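Local coordinates for protein 2-pyrone-4,6-dicarboxylic acid hydrolase, putative (Pseudomonas putida, PDB 2FFI) that probably hydrolyses the lactone ring of 2-pyrone-4,6-dicarboxylate, as a member of the amidohydrolase family with a TIM-barrel fold, at residues Q48-F54 against F248-V252. Sequence-based numbering, arbitrary orientation.
Sequences QLRAHGF and FGSAV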
loop_
_atom_site.group_PDB
_atom_site.type_symbol
_atom_site.label_atom_id
_atom_site.label_comp_id
_atom_site.label_asym_id
_atom_site.label_seq_id
_atom_site.Cartn_x
_atom_site.Cartn_y
_atom_site.Cartn_z
ATOM N N GLN A 48 4.072 16.079 7.923
ATOM C CA GLN A 48 2.854 15.451 8.364
ATOM C C GLN A 48 3.156 14.197 9.158
ATOM O O GLN A 48 2.396 13.843 10.050
ATOM C CB GLN A 48 2.010 15.104 7.148
ATOM C CG GLN A 48 1.443 16.310 6.471
ATOM C CD GLN A 48 0.481 17.053 7.386
ATOM O OE1 GLN A 48 0.772 18.153 7.873
ATOM N NE2 GLN A 48 -0.678 16.444 7.630
ATOM N N LEU A 49 4.251 13.507 8.817
ATOM C CA LEU A 49 4.636 12.282 9.532
ATOM C C LEU A 49 5.060 12.590 10.971
ATOM O O LEU A 49 4.468 12.062 11.909
ATOM C CB LEU A 49 5.805 11.529 8.836
ATOM C CG LEU A 49 5.678 10.567 7.646
ATOM C CD1 LEU A 49 7.032 9.973 7.364
ATOM C CD2 LEU A 49 4.678 9.467 7.923
ATOM N N ARG A 50 6.072 13.443 11.150
ATOM C CA ARG A 50 6.551 13.736 12.496
ATOM C C ARG A 50 5.496 14.403 13.318
ATOM O O ARG A 50 5.445 14.225 14.537
ATOM C CB ARG A 50 7.802 14.612 12.488
ATOM C CG ARG A 50 7.731 15.838 11.610
ATOM C CD ARG A 50 8.794 16.856 12.021
ATOM N NE ARG A 50 10.073 16.250 12.389
ATOM C CZ ARG A 50 10.921 15.676 11.532
ATOM N NH1 ARG A 50 10.627 15.619 10.233
ATOM N NH2 ARG A 50 12.075 15.165 11.973
ATOM N N ALA A 51 4.634 15.148 12.642
ATOM C CA ALA A 51 3.578 15.861 13.315
ATOM C C ALA A 51 2.567 14.918 13.928
ATOM O O ALA A 51 1.845 15.305 14.843
ATOM C CB ALA A 51 2.903 16.813 12.344
ATOM N N HIS A 52 2.509 13.680 13.444
ATOM C CA HIS A 52 1.543 12.726 14.002
ATOM C C HIS A 52 2.163 11.489 14.639
ATOM O O HIS A 52 1.480 10.495 14.879
ATOM C CB HIS A 52 0.526 12.303 12.931
ATOM C CG HIS A 52 -0.282 13.443 12.394
ATOM N ND1 HIS A 52 0.265 14.426 11.598
ATOM C CD2 HIS A 52 -1.574 13.796 12.587
ATOM C CE1 HIS A 52 -0.652 15.336 11.330
ATOM N NE2 HIS A 52 -1.779 14.978 11.919
ATOM N N GLY A 53 3.450 11.555 14.939
ATOM C CA GLY A 53 4.100 10.406 15.526
ATOM C C GLY A 53 5.016 9.737 14.523
ATOM O O GLY A 53 6.213 9.992 14.511
ATOM N N PHE A 54 4.451 8.891 13.670
ATOM C CA PHE A 54 5.207 8.154 12.649
ATOM C C PHE A 54 6.553 8.761 12.278
ATOM O O PHE A 54 6.655 9.948 12.011
ATOM C CB PHE A 54 4.355 8.014 11.398
ATOM C CG PHE A 54 2.935 7.702 11.695
ATOM C CD1 PHE A 54 2.034 8.716 11.980
ATOM C CD2 PHE A 54 2.506 6.389 11.761
ATOM C CE1 PHE A 54 0.715 8.422 12.328
ATOM C CE2 PHE A 54 1.203 6.082 12.104
ATOM C CZ PHE A 54 0.299 7.100 12.393
ATOM N N PHE A 248 -3.908 13.962 6.771
ATOM C CA PHE A 248 -3.148 13.019 7.576
ATOM C C PHE A 248 -3.785 12.895 8.963
ATOM O O PHE A 248 -3.985 11.791 9.475
ATOM C CB PHE A 248 -1.696 13.485 7.704
ATOM C CG PHE A 248 -0.715 12.352 7.823
ATOM C CD1 PHE A 248 0.073 11.969 6.742
ATOM C CD2 PHE A 248 -0.622 11.638 9.007
ATOM C CE1 PHE A 248 0.922 10.880 6.850
ATOM C CE2 PHE A 248 0.218 10.555 9.123
ATOM C CZ PHE A 248 0.996 10.169 8.054
ATOM N N GLY A 249 -4.111 14.027 9.573
ATOM C CA GLY A 249 -4.746 13.977 10.877
ATOM C C GLY A 249 -6.097 13.281 10.896
ATOM O O GLY A 249 -6.364 12.484 11.798
ATOM N N SER A 250 -6.963 13.577 9.920
ATOM C CA SER A 250 -8.284 12.953 9.873
ATOM C C SER A 250 -8.131 11.463 9.609
ATOM O O SER A 250 -9.010 10.677 9.951
ATOM C CB SER A 250 -9.162 13.583 8.791
ATOM O OG SER A 250 -8.923 13.060 7.498
ATOM N N ALA A 251 -7.008 11.064 9.015
ATOM C CA ALA A 251 -6.769 9.657 8.749
ATOM C C ALA A 251 -6.365 8.949 10.049
ATOM O O ALA A 251 -6.840 7.848 10.332
ATOM C CB ALA A 251 -5.686 9.511 7.697
ATOM N N VAL A 252 -5.492 9.579 10.840
ATOM C CA VAL A 252 -5.042 8.999 12.121
ATOM C C VAL A 252 -6.239 8.890 13.086
ATOM O O VAL A 252 -6.431 7.888 13.773
ATOM C CB VAL A 252 -3.932 9.883 12.765
ATOM C CG1 VAL A 252 -3.438 9.255 14.051
ATOM C CG2 VAL A 252 -2.791 10.074 11.785
#
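Phe248 and His52 meet in a three-ring aromatic cluster with Phe54, in which the imidazole also bonds back to its own helix; these two rings approach obliquely, planes at 41°, neither stacked nor edge-to-face. The cluster joins the C-terminal end of helix 42-51 to the first turn of helix 248-258, two helices of this TIM-barrel protein, beside strand 15-16. Phe248, a broad, flat apolar residue, suits the middle: it points an edge at the face of Phe54 in an offset edge-to-face pair, planes 62° apart, while Leu49 CD2 touches its CZ at 3.8 Å. Glutamine suits a partly exposed margin: Gln48 CB packs 3.7 Å from Phe248 CD1, and the chain ends in a polar amide. Phe54 stacks with Trp233 too, tying the cluster to the barrel strand 231-234. In His52, CG stands anti to the carbonyl carbon (chi1 -61°), which carries the imidazole toward helix 248-258, where Phe248 CD2 lies over one face, offset toward the rim. His52 ND1 donates a 2.7 Å hydrogen bond to Gln48 O. With an alanine in place of His52, Gln48 O would probably lose this donor and a gap would open against Phe248 CD2 and Gly249. Gly249 suits its place, since a CB there would probably crowd His52 NE2. Val252 adds a methyl near His52 CD2, its CG2 lying 3.9 Å from Phe54 CE1.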